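Local coordinates for Low density lipoprotein receptor adapter protein 1 (Rattus norvegicus, PDB 3SO6) that links the LDL receptor to the clathrin endocytic machinery, its phosphotyrosine-binding domain recognising the NPXY internalization motif of the receptor tail, at residues 7-19 with 98-111. Residues are numbered along the deposited sequence; the frame is centred on the assembly and turned at random.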
ATOM      1  N   SER A   7       7.360 -10.269  -1.621  1.00 18.03           N
ATOM      2  CA  SER A   7       6.586 -11.187  -2.476  1.00 17.74           C
ATOM      3  C   SER A   7       5.359 -11.599  -1.657  1.00 18.22           C
ATOM      4  O   SER A   7       5.498 -12.411  -0.753  1.00 18.82           O
ATOM      5  CB  SER A   7       7.430 -12.468  -2.791  1.00 19.77           C
ATOM      6  OG  SER A   7       8.679 -12.153  -3.353  1.00 25.45           O
ATOM      7  N   LEU A   8       4.198 -11.023  -1.955  1.00 14.84           N
ATOM      8  CA  LEU A   8       3.001 -11.122  -1.138  1.00 14.54           C
ATOM      9  C   LEU A   8       1.842 -11.744  -1.989  1.00 14.65           C
ATOM     10  O   LEU A   8       2.029 -12.153  -3.147  1.00 15.41           O
ATOM     11  CB  LEU A   8       2.589  -9.698  -0.684  1.00 13.90           C
ATOM     12  CG  LEU A   8       3.697  -8.879   0.030  1.00 13.64           C
ATOM     13  CD1 LEU A   8       3.057  -7.608   0.495  1.00 16.16           C
ATOM     14  CD2 LEU A   8       4.292  -9.579   1.185  1.00 15.35           C
ATOM     15  N   LYS A   9       0.689 -11.904  -1.358  1.00 14.54           N
ATOM     16  CA  LYS A   9      -0.510 -12.348  -2.053  1.00 13.09           C
ATOM     17  C   LYS A   9      -1.505 -11.202  -2.023  1.00 13.22           C
ATOM     18  O   LYS A   9      -1.643 -10.536  -1.000  1.00 15.56           O
ATOM     19  CB  LYS A   9      -1.088 -13.569  -1.376  1.00 15.41           C
ATOM     20  CG  LYS A   9      -0.238 -14.785  -1.615  1.00 18.72           C
ATOM     21  CD  LYS A   9      -0.777 -15.971  -0.831  1.00 26.15           C
ATOM     22  CE  LYS A   9       0.199 -17.172  -0.704  1.00 31.01           C
ATOM     23  NZ  LYS A   9      -0.487 -18.383  -0.181  1.00 37.14           N
ATOM     24  N   TYR A  10      -2.165 -10.893  -3.162  1.00 13.31           N
ATOM     25  CA  TYR A  10      -3.102  -9.773  -3.253  1.00 13.57           C
ATOM     26  C   TYR A  10      -4.483 -10.208  -2.804  1.00 11.90           C
ATOM     27  O   TYR A  10      -5.068 -11.122  -3.357  1.00 14.78           O
ATOM     28  CB  TYR A  10      -3.182  -9.327  -4.705  1.00 14.12           C
ATOM     29  CG  TYR A  10      -4.090  -8.101  -4.866  1.00 14.77           C
ATOM     30  CD1 TYR A  10      -3.981  -6.938  -4.006  1.00 13.92           C
ATOM     31  CD2 TYR A  10      -5.059  -8.063  -5.870  1.00 15.61           C
ATOM     32  CE1 TYR A  10      -4.746  -5.821  -4.221  1.00 16.22           C
ATOM     33  CE2 TYR A  10      -5.848  -6.904  -6.053  1.00 17.89           C
ATOM     34  CZ  TYR A  10      -5.699  -5.784  -5.266  1.00 13.51           C
ATOM     35  OH  TYR A  10      -6.432  -4.645  -5.465  1.00 19.27           O
ATOM     36  N   LEU A  11      -4.982  -9.581  -1.737  1.00 12.59           N
ATOM     37  CA  LEU A  11      -6.343  -9.900  -1.286  1.00 12.50           C
ATOM     38  C   LEU A  11      -7.430  -9.202  -2.095  1.00 12.84           C
ATOM     39  O   LEU A  11      -8.494  -9.809  -2.343  1.00 16.01           O
ATOM     40  CB  LEU A  11      -6.454  -9.507   0.193  1.00 12.87           C
ATOM     41  CG  LEU A  11      -5.690 -10.422   1.219  1.00 12.06           C
ATOM     42  CD1 LEU A  11      -5.432  -9.702   2.568  1.00 12.46           C
ATOM     43  CD2 LEU A  11      -6.509 -11.704   1.507  1.00 15.25           C
ATOM     44  N   GLY A  12      -7.182  -7.991  -2.525  1.00 12.83           N
ATOM     45  CA  GLY A  12      -8.173  -7.234  -3.249  1.00 13.01           C
ATOM     46  C   GLY A  12      -8.234  -5.783  -2.766  1.00 10.05           C
ATOM     47  O   GLY A  12      -7.357  -5.309  -2.017  1.00 11.09           O
ATOM     48  N   MET A  13      -9.271  -5.113  -3.237  1.00 12.72           N
ATOM     49  CA  MET A  13      -9.447  -3.683  -2.959  1.00 13.73           C
ATOM     50  C   MET A  13     -10.881  -3.384  -2.616  1.00 11.66           C
ATOM     51  O   MET A  13     -11.809  -4.112  -2.994  1.00 15.50           O
ATOM     52  CB  MET A  13      -8.979  -2.841  -4.156  1.00 15.76           C
ATOM     53  CG  MET A  13      -9.705  -3.064  -5.458  1.00 24.03           C
ATOM     54  SD  MET A  13      -9.737  -1.369  -6.334  1.00 39.89           S
ATOM     55  CE  MET A  13     -10.773  -0.772  -4.849  1.00 19.25           C
ATOM     56  N   THR A  14     -11.031  -2.285  -1.920  1.00 12.90           N
ATOM     57  CA  THR A  14     -12.349  -1.691  -1.682  1.00 12.48           C
ATOM     58  C   THR A  14     -12.223  -0.192  -1.661  1.00 12.33           C
ATOM     59  O   THR A  14     -11.160   0.339  -1.299  1.00 14.36           O
ATOM     60  CB  THR A  14     -12.899  -2.253  -0.335  1.00 14.68           C
ATOM     61  OG1 THR A  14     -14.279  -1.896  -0.225  1.00 17.56           O
ATOM     62  CG2 THR A  14     -12.108  -1.730   0.849  1.00 14.49           C
ATOM     63  N   LEU A  15     -13.257   0.545  -2.005  1.00 14.78           N
ATOM     64  CA  LEU A  15     -13.244   2.038  -1.921  1.00 14.86           C
ATOM     65  C   LEU A  15     -13.350   2.474  -0.462  1.00 14.32           C
ATOM     66  O   LEU A  15     -13.968   1.790   0.395  1.00 17.52           O
ATOM     67  CB  LEU A  15     -14.395   2.665  -2.760  1.00 17.47           C
ATOM     68  CG  LEU A  15     -14.121   2.505  -4.286  1.00 22.15           C
ATOM     69  CD1 LEU A  15     -15.106   3.272  -5.160  1.00 20.35           C
ATOM     70  CD2 LEU A  15     -12.764   2.903  -4.770  1.00 23.67           C
ATOM     71  N   VAL A  16     -12.740   3.599  -0.134  1.00 13.40           N
ATOM     72  CA  VAL A  16     -12.894   4.213   1.177  1.00 14.51           C
ATOM     73  C   VAL A  16     -13.333   5.658   0.961  1.00 12.15           C
ATOM     74  O   VAL A  16     -13.063   6.251  -0.100  1.00 14.59           O
ATOM     75  CB  VAL A  16     -11.581   4.150   2.006  1.00 13.72           C
ATOM     76  CG1 VAL A  16     -11.275   2.663   2.372  1.00 15.44           C
ATOM     77  CG2 VAL A  16     -10.396   4.797   1.283  1.00 15.84           C
ATOM     78  N   GLU A  17     -13.922   6.248   1.986  1.00 14.58           N
ATOM     79  CA  GLU A  17     -14.471   7.586   1.727  0.50 15.48           C
ATOM     80  C   GLU A  17     -13.576   8.750   2.151  1.00 15.63           C
ATOM     81  O   GLU A  17     -13.863   9.900   1.731  1.00 16.52           O
ATOM     82  CB  GLU A  17     -15.908   7.725   2.278  0.50 16.22           C
ATOM     83  CG  GLU A  17     -16.935   6.748   1.594  0.50 20.63           C
ATOM     84  CD  GLU A  17     -16.977   6.867   0.047  0.50 27.16           C
ATOM     85  OE1 GLU A  17     -17.314   7.955  -0.468  0.50 27.63           O
ATOM     86  OE2 GLU A  17     -16.681   5.852  -0.653  0.50 31.74           O
ATOM     87  N   ARG A  18     -12.477   8.460   2.852  1.00 13.42           N
ATOM     88  CA  ARG A  18     -11.534   9.481   3.285  1.00 14.29           C
ATOM     89  C   ARG A  18     -10.149   8.886   3.132  1.00 14.18           C
ATOM     90  O   ARG A  18     -10.050   7.630   3.090  1.00 14.59           O
ATOM     91  CB  ARG A  18     -11.799   9.966   4.733  1.00 16.14           C
ATOM     92  CG  ARG A  18     -13.166  10.518   4.908  1.00 15.83           C
ATOM     93  CD  ARG A  18     -13.485  10.960   6.331  1.00 19.02           C
ATOM     94  NE  ARG A  18     -13.258   9.920   7.302  1.00 15.79           N
ATOM     95  CZ  ARG A  18     -14.093   8.931   7.566  1.00 17.24           C
ATOM     96  NH1 ARG A  18     -15.300   8.867   6.968  1.00 17.73           N
ATOM     97  NH2 ARG A  18     -13.784   8.049   8.536  1.00 18.80           N
ATOM     98  N   PRO A  19      -9.100   9.744   3.044  1.00 15.33           N
ATOM     99  CA  PRO A  19      -7.776   9.151   2.724  1.00 14.25           C
ATOM    100  C   PRO A  19      -6.979   8.548   3.908  1.00 13.84           C
ATOM    101  O   PRO A  19      -6.028   7.777   3.698  1.00 14.42           O
ATOM    102  CB  PRO A  19      -7.031  10.340   2.132  1.00 14.23           C
ATOM    103  CG  PRO A  19      -7.752  11.591   2.735  1.00 17.40           C
ATOM    104  CD  PRO A  19      -9.163  11.202   2.816  1.00 15.41           C
ATOM    105  N   SER A  98     -11.424   9.011  -6.767  1.00 23.62           N
ATOM    106  CA  SER A  98     -11.817   7.982  -5.795  1.00 21.91           C
ATOM    107  C   SER A  98     -10.585   7.440  -5.052  1.00 20.76           C
ATOM    108  O   SER A  98      -9.449   7.531  -5.532  1.00 21.64           O
ATOM    109  CB  SER A  98     -12.541   6.813  -6.416  1.00 24.46           C
ATOM    110  OG  SER A  98     -11.654   6.117  -7.263  1.00 29.76           O
ATOM    111  N   LEU A  99     -10.857   6.921  -3.878  1.00 17.04           N
ATOM    112  CA  LEU A  99      -9.822   6.479  -2.928  1.00 14.94           C
ATOM    113  C   LEU A  99      -9.976   4.989  -2.769  1.00 15.59           C
ATOM    114  O   LEU A  99     -11.085   4.508  -2.484  1.00 17.04           O
ATOM    115  CB  LEU A  99      -9.985   7.139  -1.600  1.00 16.16           C
ATOM    116  CG  LEU A  99     -10.061   8.685  -1.631  1.00 15.54           C
ATOM    117  CD1 LEU A  99     -10.314   9.262  -0.225  1.00 17.23           C
ATOM    118  CD2 LEU A  99      -8.872   9.351  -2.408  1.00 18.86           C
ATOM    119  N   GLU A 100      -8.876   4.255  -2.968  1.00 15.62           N
ATOM    120  CA  GLU A 100      -8.936   2.806  -2.943  1.00 15.82           C
ATOM    121  C   GLU A 100      -8.008   2.240  -1.840  1.00 14.06           C
ATOM    122  O   GLU A 100      -6.825   2.641  -1.763  1.00 13.94           O
ATOM    123  CB  GLU A 100      -8.416   2.181  -4.257  1.00 17.83           C
ATOM    124  CG  GLU A 100      -9.143   2.792  -5.539  1.00 20.15           C
ATOM    125  CD  GLU A 100      -8.485   2.324  -6.837  1.00 22.36           C
ATOM    126  OE1 GLU A 100      -7.250   1.982  -6.852  1.00 23.36           O
ATOM    127  OE2 GLU A 100      -9.144   2.384  -7.890  1.00 25.63           O
ATOM    128  N   CYS A 101      -8.490   1.246  -1.075  1.00 12.42           N
ATOM    129  CA  CYS A 101      -7.646   0.525  -0.161  1.00 11.74           C
ATOM    130  C   CYS A 101      -7.305  -0.800  -0.829  1.00 10.51           C
ATOM    131  O   CYS A 101      -8.227  -1.559  -1.209  1.00 11.90           O
ATOM    132  CB  CYS A 101      -8.388   0.314   1.187  1.00 12.43           C
ATOM    133  SG  CYS A 101      -7.394  -0.590   2.365  1.00 13.96           S
ATOM    134  N   HIS A 102      -5.997  -1.056  -0.922  1.00 10.78           N
ATOM    135  CA  HIS A 102      -5.498  -2.296  -1.483  1.00 10.95           C
ATOM    136  C   HIS A 102      -4.776  -3.122  -0.400  1.00 10.49           C
ATOM    137  O   HIS A 102      -3.932  -2.580   0.334  1.00 11.71           O
ATOM    138  CB  HIS A 102      -4.489  -2.054  -2.618  1.00 12.84           C
ATOM    139  CG  HIS A 102      -5.096  -1.394  -3.822  1.00 13.08           C
ATOM    140  ND1 HIS A 102      -5.461  -2.085  -4.955  1.00 17.01           N
ATOM    141  CD2 HIS A 102      -5.436  -0.095  -4.046  1.00 17.87           C
ATOM    142  CE1 HIS A 102      -5.942  -1.238  -5.852  1.00 16.10           C
ATOM    143  NE2 HIS A 102      -5.982  -0.027  -5.316  1.00 18.62           N
ATOM    144  N   ALA A 103      -5.185  -4.401  -0.221  1.00  9.80           N
ATOM    145  CA  ALA A 103      -4.704  -5.215   0.868  1.00  9.00           C
ATOM    146  C   ALA A 103      -3.954  -6.445   0.386  1.00  9.09           C
ATOM    147  O   ALA A 103      -4.330  -7.042  -0.637  1.00 10.75           O
ATOM    148  CB  ALA A 103      -5.845  -5.605   1.800  1.00 11.07           C
ATOM    149  N   PHE A 104      -2.890  -6.790   1.136  1.00  9.50           N
ATOM    150  CA  PHE A 104      -2.016  -7.869   0.779  1.00  9.98           C
ATOM    151  C   PHE A 104      -1.812  -8.765   1.980  1.00  9.23           C
ATOM    152  O   PHE A 104      -1.607  -8.305   3.125  1.00 10.68           O
ATOM    153  CB  PHE A 104      -0.634  -7.302   0.347  1.00  9.42           C
ATOM    154  CG  PHE A 104      -0.759  -6.324  -0.793  1.00 11.39           C
ATOM    155  CD1 PHE A 104      -1.148  -5.005  -0.570  1.00 12.81           C
ATOM    156  CD2 PHE A 104      -0.547  -6.774  -2.149  1.00 11.54           C
ATOM    157  CE1 PHE A 104      -1.317  -4.138  -1.683  1.00 11.92           C
ATOM    158  CE2 PHE A 104      -0.719  -5.891  -3.222  1.00 14.04           C
ATOM    159  CZ  PHE A 104      -1.132  -4.593  -2.957  1.00 13.62           C
ATOM    160  N   LEU A 105      -1.832 -10.071   1.734  1.00 11.01           N
ATOM    161  CA  LEU A 105      -1.643 -11.056   2.783  1.00 11.43           C
ATOM    162  C   LEU A 105      -0.144 -11.461   2.800  1.00 12.76           C
ATOM    163  O   LEU A 105       0.450 -11.791   1.738  1.00 13.45           O
ATOM    164  CB  LEU A 105      -2.454 -12.295   2.461  1.00 12.01           C
ATOM    165  CG  LEU A 105      -2.333 -13.388   3.517  1.00 14.25           C
ATOM    166  CD1 LEU A 105      -3.028 -13.054   4.842  1.00 14.01           C
ATOM    167  CD2 LEU A 105      -3.070 -14.650   2.994  1.00 17.05           C
ATOM    168  N   CYS A 106       0.442 -11.361   3.997  1.00 12.71           N
ATOM    169  CA  CYS A 106       1.835 -11.719   4.230  1.00 12.53           C
ATOM    170  C   CYS A 106       1.813 -13.088   4.900  1.00 14.68           C
ATOM    171  O   CYS A 106       0.818 -13.537   5.477  1.00 15.72           O
ATOM    172  CB  CYS A 106       2.508 -10.674   5.120  1.00 13.62           C
ATOM    173  SG  CYS A 106       2.339  -8.985   4.436  1.00 13.37           S
ATOM    174  N   THR A 107       2.963 -13.726   4.944  1.00 16.81           N
ATOM    175  CA  THR A 107       3.070 -14.997   5.702  1.00 18.59           C
ATOM    176  C   THR A 107       2.942 -14.864   7.185  1.00 19.04           C
ATOM    177  O   THR A 107       2.458 -15.827   7.879  1.00 21.80           O
ATOM    178  CB  THR A 107       4.396 -15.749   5.353  1.00 20.27           C
ATOM    179  OG1 THR A 107       5.468 -14.801   5.502  1.00 24.22           O
ATOM    180  CG2 THR A 107       4.368 -16.117   3.897  1.00 21.80           C
ATOM    181  N   LYS A 108       3.391 -13.750   7.719  1.00 18.95           N
ATOM    182  CA  LYS A 108       3.532 -13.564   9.164  1.00 16.80           C
ATOM    183  C   LYS A 108       3.280 -12.091   9.518  1.00 15.55           C
ATOM    184  O   LYS A 108       3.495 -11.220   8.672  1.00 15.76           O
ATOM    185  CB  LYS A 108       4.990 -13.883   9.590  1.00 20.33           C
ATOM    186  CG  LYS A 108       5.367 -15.431   9.471  1.00 24.00           C
ATOM    187  CD  LYS A 108       6.730 -15.665  10.102  1.00 29.18           C
ATOM    188  CE  LYS A 108       7.500 -16.893   9.500  1.00 34.37           C
ATOM    189  NZ  LYS A 108       8.664 -17.261  10.382  1.00 39.72           N
ATOM    190  N   ARG A 109       2.823 -11.859  10.758  1.00 16.57           N
ATOM    191  CA  ARG A 109       2.634 -10.543  11.267  1.00 16.22           C
ATOM    192  C   ARG A 109       3.934  -9.741  11.099  1.00 15.09           C
ATOM    193  O   ARG A 109       3.898  -8.553  10.783  1.00 15.64           O
ATOM    194  CB  ARG A 109       2.219 -10.646  12.718  1.00 18.09           C
ATOM    195  CG  ARG A 109       2.238  -9.358  13.467  1.00 21.05           C
ATOM    196  CD  ARG A 109       1.994  -9.705  14.902  1.00 29.15           C
ATOM    197  NE  ARG A 109       1.552  -8.546  15.645  1.00 33.97           N
ATOM    198  CZ  ARG A 109       1.812  -8.385  16.933  1.00 35.99           C
ATOM    199  NH1 ARG A 109       2.500  -9.329  17.542  1.00 34.61           N
ATOM    200  N   LYS A 110       5.105 -10.351  11.340  1.00 16.56           N
ATOM    201  CA  LYS A 110       6.352  -9.652  11.229  1.00 16.11           C
ATOM    202  C   LYS A 110       6.608  -9.112   9.830  1.00 14.38           C
ATOM    203  O   LYS A 110       7.254  -8.047   9.661  1.00 15.15           O
ATOM    204  CB  LYS A 110       7.540 -10.439  11.846  1.00 18.01           C
ATOM    205  CG  LYS A 110       8.045 -11.599  10.951  1.00 22.65           C
ATOM    206  CD  LYS A 110       9.486 -12.175  11.298  1.00 32.31           C
ATOM    207  CE  LYS A 110       9.734 -13.586  10.717  1.00 38.53           C
ATOM    208  NZ  LYS A 110       8.816 -13.959   9.533  1.00 44.22           N
ATOM    209  N   VAL A 111       6.183  -9.847   8.799  1.00 13.67           N
ATOM    210  CA  VAL A 111       6.335  -9.351   7.469  1.00 12.91           C
ATOM    211  C   VAL A 111       5.381  -8.170   7.223  1.00 10.65           C
ATOM    212  O   VAL A 111       5.821  -7.204   6.634  1.00 12.29           O
ATOM    213  CB  VAL A 111       6.082 -10.470   6.493  1.00 13.30           C
ATOM    214  CG1 VAL A 111       6.185  -9.991   5.053  1.00 16.06           C
ATOM    215  CG2 VAL A 111       7.088 -11.701   6.700  1.00 16.17           C
TER
HETATM  216  O   HOH W   1     -13.475   7.146  -2.767  1.00 26.43           O
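Tyr10 and His102 meet through a hydrogen bond of 2.8 Å between Tyr10 OH and His102 ND1, the hydroxyl lying at the imidazole edge. One face of that imidazole receives Met13 CB in a CH-pi contact, 3.9 Å from the ring centroid, while Met13 SD stands obliquely above it. Met13 CG sits between its backbone N and carbonyl carbon (chi1 61°), and further bends at chi2 and chi3 bring SD to that position and CE to Glu100 CB. Tyr10, its CG turned away from the backbone N, also brings CD1 to 3.5 Å from Phe104 CE2, over one face of the phenyl ring, with the two planes at 44°. Together these residues illustrate how neighbouring antiparallel strands, 4-16 and 99-105, are joined in the sheet of a PTB domain, a fold of the PH superfamily. Regular pairing is interrupted by a classic beta bulge: Leu11 and Gly12 both face Ala103, Leu11 N donating to Ala103 O and Ala103 N bonding Gly12 O nearly straight, at 170°. On the other side of the sheet from Tyr10, Leu11 CG packs 3.9 Å from Leu105 CB, and Val16 CG2 lies 3.7 Å from Leu99 CB; Leu11 and Thr14 also touch helix 22-38. Farther along, Leu99 CD1 rests on Pro19, and both residues pack against an aromatic side chain of the bound peptide. Behind the first shell, His102 NE2 donates to Glu100 OE1 at 2.8 Å from above the carboxylate plane; both ring nitrogens are thus held, which fixes the imidazole's rotation. A leucine in place of His102 would probably leave the Tyr10 hydroxyl and the Glu100 carboxylate without their shared partner. Tyr89, on strand 86-92, meets the same imidazole with its ring only slightly inclined.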